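Local coordinates for alpha-catenin-like protein hmp-1 (Caenorhabditis elegans, PDB 5XA5) that is a cell-junction protein that binds beta-catenin, cadherin and actin filaments and is required for cell migration and shape change in the developing embryo, at residues Val150-Glu155 and Ile183-Ile188; Thr189-Ala194 and Ala208-Leu213. One frame throughout, in Å; residues are numbered along the deposited sequence.

Contact 1 of 2, residues Val150-Glu155 and Ile183-Ile188; sequences VDKVDE and IEELDI
Glu185 is the first residue of 183-188 to touch helix 117-165, and its carboxylate takes the end of Lys152 in a salt bridge. Glu185 OE1 lies 2.5 Å from Lys152 NZ, very short for such a bond, so the exact length deserves caution. The ammonium sits above the carboxylate plane, 52° out of it, and the two side chains meet almost perpendicularly. Lys152 gets there by a bend: CG runs anti to the backbone N, the chain turns at chi2 (66°), and Lys152 CE passes 3.6 Å from Glu185 CB. One turn further along helix 117-165, Glu155 OE1 holds Lys152 NZ through a weaker bond of 3.2 Å, so a single lysine lies between two carboxylates.

Leu186 follows, on the buried side of this polar group. It lies alongside the lysine stem, pointing the other way, with Leu186 CD1 3.7 Å from Lys152 CG. Leu186 CD1 also meets Val153 CG2 at 3.8 Å, and Val153 packs in turn on Leu251 of helix 234-258. The segment axes approach to 9.9 Å and run at 155° to each other. Such near-antiparallel packing of two long helices through apolar side chains is characteristic of the helical bundles of the vinculin/alpha-catenin family.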
# COMPACT_ATOMS: atom_id res chain seq x y z
N VAL A 150 -6.23 0.28 8.63
CA VAL A 150 -7.35 0.98 9.28
C VAL A 150 -8.41 -0.03 9.73
O VAL A 150 -9.02 0.12 10.80
CB VAL A 150 -7.96 2.05 8.35
CG1 VAL A 150 -9.26 2.59 8.92
CG2 VAL A 150 -6.95 3.18 8.12
N ASP A 151 -8.61 -1.08 8.94
CA ASP A 151 -9.56 -2.13 9.29
C ASP A 151 -9.13 -2.83 10.59
O ASP A 151 -9.97 -3.19 11.43
CB ASP A 151 -9.68 -3.13 8.13
CG ASP A 151 -10.83 -4.11 8.31
OD1 ASP A 151 -10.57 -5.26 8.72
OD2 ASP A 151 -11.98 -3.73 8.04
N LYS A 152 -7.81 -2.99 10.76
CA LYS A 152 -7.27 -3.59 11.98
C LYS A 152 -7.47 -2.68 13.19
O LYS A 152 -7.82 -3.16 14.28
CB LYS A 152 -5.78 -3.91 11.81
CG LYS A 152 -5.20 -4.68 12.97
CD LYS A 152 -5.82 -6.07 13.02
CE LYS A 152 -5.17 -6.95 14.07
NZ LYS A 152 -5.37 -8.40 13.75
N VAL A 153 -7.27 -1.38 13.00
CA VAL A 153 -7.61 -0.39 14.05
C VAL A 153 -9.08 -0.51 14.45
O VAL A 153 -9.40 -0.46 15.64
CB VAL A 153 -7.33 1.05 13.56
CG1 VAL A 153 -7.74 2.10 14.62
CG2 VAL A 153 -5.87 1.19 13.21
N ASP A 154 -9.96 -0.66 13.47
CA ASP A 154 -11.39 -0.78 13.76
C ASP A 154 -11.71 -2.03 14.57
O ASP A 154 -12.61 -2.05 15.40
CB ASP A 154 -12.20 -0.83 12.45
CG ASP A 154 -12.16 0.47 11.68
OD1 ASP A 154 -11.92 1.54 12.29
OD2 ASP A 154 -12.40 0.43 10.46
N GLU A 155 -10.97 -3.10 14.27
CA GLU A 155 -11.17 -4.36 14.99
C GLU A 155 -10.78 -4.18 16.45
O GLU A 155 -11.49 -4.62 17.35
CB GLU A 155 -10.34 -5.48 14.33
CG GLU A 155 -10.53 -6.85 14.95
CD GLU A 155 -9.58 -7.88 14.36
OE1 GLU A 155 -8.37 -7.60 14.31
OE2 GLU A 155 -10.05 -8.95 13.93
N ILE A 183 -3.80 -6.11 19.35
CA ILE A 183 -2.93 -4.94 19.48
C ILE A 183 -1.49 -5.30 19.13
O ILE A 183 -0.79 -4.49 18.52
CB ILE A 183 -3.01 -4.36 20.89
CG1 ILE A 183 -4.36 -3.67 21.07
CG2 ILE A 183 -1.88 -3.37 21.15
CD1 ILE A 183 -4.59 -3.08 22.43
N GLU A 184 -1.05 -6.51 19.48
CA GLU A 184 0.28 -6.95 19.07
C GLU A 184 0.42 -7.02 17.55
O GLU A 184 1.44 -6.58 17.01
CB GLU A 184 0.61 -8.32 19.68
CG GLU A 184 0.95 -8.28 21.17
CD GLU A 184 2.33 -7.71 21.46
OE1 GLU A 184 3.16 -7.58 20.53
OE2 GLU A 184 2.60 -7.42 22.65
N GLU A 185 -0.60 -7.55 16.87
CA GLU A 185 -0.65 -7.61 15.41
C GLU A 185 -0.61 -6.21 14.80
O GLU A 185 0.14 -5.93 13.87
CB GLU A 185 -1.92 -8.34 14.95
CG GLU A 185 -1.76 -9.79 14.56
CD GLU A 185 -3.03 -10.60 14.79
OE1 GLU A 185 -4.06 -10.01 15.19
OE2 GLU A 185 -3.00 -11.83 14.56
N LEU A 186 -1.44 -5.32 15.34
CA LEU A 186 -1.52 -3.95 14.85
C LEU A 186 -0.19 -3.24 15.06
O LEU A 186 0.26 -2.50 14.21
CB LEU A 186 -2.64 -3.19 15.54
CG LEU A 186 -2.89 -1.73 15.15
CD1 LEU A 186 -3.30 -1.59 13.68
CD2 LEU A 186 -3.93 -1.08 16.06
N ASP A 187 0.41 -3.48 16.22
CA ASP A 187 1.67 -2.82 16.57
C ASP A 187 2.75 -3.12 15.54
O ASP A 187 3.48 -2.22 15.13
CB ASP A 187 2.12 -3.26 17.97
CG ASP A 187 3.29 -2.46 18.48
OD1 ASP A 187 3.06 -1.45 19.17
OD2 ASP A 187 4.45 -2.85 18.19
N ILE A 188 2.84 -4.37 15.11
CA ILE A 188 3.83 -4.76 14.10
C ILE A 188 3.62 -4.01 12.80
O ILE A 188 4.57 -3.45 12.24
CB ILE A 188 3.79 -6.27 13.81
CG1 ILE A 188 4.16 -7.07 15.06
CG2 ILE A 188 4.72 -6.63 12.65
CD1 ILE A 188 3.78 -8.53 15.00

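Contact 2 of 2, residues Thr189-Ala194 and Ala208-Leu213; sequences TVRRRA and AARSAL
Arg210 NH1 and Arg191 NE both salt-bridge the carboxylate of Asp187, one turn before Arg191, the first at OD1 and the second at OD2. Two arginines from neighbouring helices of a vinculin-family bundle thus share one aspartate. The shared negative charge probably explains how the guanidinium groups can come so close: Arg191 NH2 and Arg210 NH1 are 3.3 Å apart, two donors with no bond between them.

Their flat groups do not lie face on face. The planes are turned 79° apart, and Arg191 presents its edge, with Arg191 NH2 3.1 Å above one face of the Arg210 guanidinium and offset toward the rim. Arg191 reaches across with a chain extended from CG to NE, its CG anti to the carbonyl carbon (chi1 -81°), and Arg191 CG rests 3.7 Å from Arg210 CD. In Arg210, by contrast, the bend at chi3 (66°) brings the guanidinium beside that of Arg191, while CB and CG stay against Val190.

At that stem the contact is apolar. Val190 is buried, packs also on Leu206 of helix 200-229, and meets Arg210 obliquely. The nearest atoms of this pair are Val190 CG1 and Arg210 CB, 4.0 Å apart.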
# COMPACT_ATOMS: atom_id res chain seq x y z
N THR A 189 2.38 -3.97 12.31
CA THR A 189 2.10 -3.35 11.02
C THR A 189 2.27 -1.84 11.09
O THR A 189 2.74 -1.20 10.14
CB THR A 189 0.69 -3.69 10.52
OG1 THR A 189 -0.27 -2.95 11.28
CG2 THR A 189 0.42 -5.18 10.68
N VAL A 190 1.91 -1.25 12.22
CA VAL A 190 2.07 0.20 12.37
C VAL A 190 3.54 0.62 12.45
O VAL A 190 3.93 1.65 11.88
CB VAL A 190 1.30 0.70 13.61
CG1 VAL A 190 1.74 2.09 14.00
CG2 VAL A 190 -0.17 0.65 13.30
N ARG A 191 4.36 -0.14 13.16
CA ARG A 191 5.79 0.15 13.21
C ARG A 191 6.41 0.08 11.82
O ARG A 191 7.26 0.92 11.47
CB ARG A 191 6.50 -0.83 14.15
CG ARG A 191 6.37 -0.47 15.61
CD ARG A 191 6.95 -1.55 16.50
NE ARG A 191 6.86 -1.20 17.91
CZ ARG A 191 7.89 -1.21 18.75
NH1 ARG A 191 9.09 -1.56 18.31
NH2 ARG A 191 7.73 -0.87 20.02
N ARG A 192 6.01 -0.91 11.04
CA ARG A 192 6.55 -1.05 9.68
C ARG A 192 6.07 0.09 8.80
O ARG A 192 6.85 0.62 7.99
CB ARG A 192 6.18 -2.40 9.07
CG ARG A 192 6.77 -3.58 9.82
CD ARG A 192 6.36 -4.92 9.22
NE ARG A 192 7.13 -5.23 8.01
CZ ARG A 192 6.59 -5.46 6.82
NH1 ARG A 192 5.27 -5.41 6.66
NH2 ARG A 192 7.37 -5.74 5.78
N ARG A 193 4.81 0.48 8.96
CA ARG A 193 4.28 1.61 8.21
C ARG A 193 5.06 2.88 8.55
O ARG A 193 5.37 3.69 7.67
CB ARG A 193 2.78 1.80 8.49
CG ARG A 193 2.16 2.95 7.73
CD ARG A 193 2.28 2.68 6.26
NE ARG A 193 1.66 3.74 5.47
CZ ARG A 193 1.60 3.71 4.14
NH1 ARG A 193 2.12 2.68 3.48
NH2 ARG A 193 1.05 4.72 3.48
N ALA A 194 5.35 3.07 9.83
CA ALA A 194 6.08 4.25 10.26
C ALA A 194 7.44 4.35 9.57
O ALA A 194 7.84 5.43 9.15
CB ALA A 194 6.25 4.24 11.77
N ALA A 208 3.71 8.10 17.94
CA ALA A 208 3.18 8.63 19.19
C ALA A 208 1.84 7.98 19.49
O ALA A 208 1.58 7.61 20.64
CB ALA A 208 3.03 10.13 19.12
N ALA A 209 1.00 7.85 18.47
CA ALA A 209 -0.30 7.21 18.65
C ALA A 209 -0.13 5.73 19.01
O ALA A 209 -0.86 5.21 19.87
CB ALA A 209 -1.17 7.39 17.39
N ARG A 210 0.82 5.05 18.35
CA ARG A 210 1.15 3.67 18.71
C ARG A 210 1.50 3.54 20.20
O ARG A 210 0.98 2.69 20.91
CB ARG A 210 2.31 3.14 17.84
CG ARG A 210 2.60 1.66 18.06
CD ARG A 210 4.07 1.31 17.83
NE ARG A 210 4.92 1.95 18.83
CZ ARG A 210 5.20 1.43 20.02
NH1 ARG A 210 4.70 0.26 20.37
NH2 ARG A 210 5.98 2.09 20.86
N SER A 211 2.39 4.42 20.66
CA SER A 211 2.80 4.39 22.05
C SER A 211 1.62 4.61 22.99
O SER A 211 1.51 3.93 24.02
CB SER A 211 3.88 5.45 22.29
OG SER A 211 5.00 5.18 21.47
N ALA A 212 0.76 5.55 22.64
CA ALA A 212 -0.41 5.86 23.47
C ALA A 212 -1.34 4.66 23.54
O ALA A 212 -1.86 4.34 24.61
CB ALA A 212 -1.14 7.07 22.92
N LEU A 213 -1.57 3.99 22.41
CA LEU A 213 -2.38 2.78 22.44
C LEU A 213 -1.76 1.73 23.36
O LEU A 213 -2.47 1.11 24.15
CB LEU A 213 -2.55 2.21 21.02
CG LEU A 213 -3.27 0.85 20.93
CD1 LEU A 213 -4.68 0.94 21.50
CD2 LEU A 213 -3.28 0.30 19.50

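In the fold
Contact 1 closes before contact 2 opens along the chain, and their centres lie about 10 Å apart. Helix 169-196 serves both: 183-188 faces helix 117-165, while 189-194, immediately after it, faces helix 200-229. The join between them is partly apolar, with Leu186 CD2 3.8 Å from Leu213 CD2, and partly ionic through Asp187. Helix 234-258 touches segments of both contacts, so four helices close into one bundle. Helix 117-165 is much longer than its partners and runs on beyond this bundle. The chain is the N-terminal part of the protein, the region that in alpha-catenins binds beta-catenin, and these contacts belong to its helical framework.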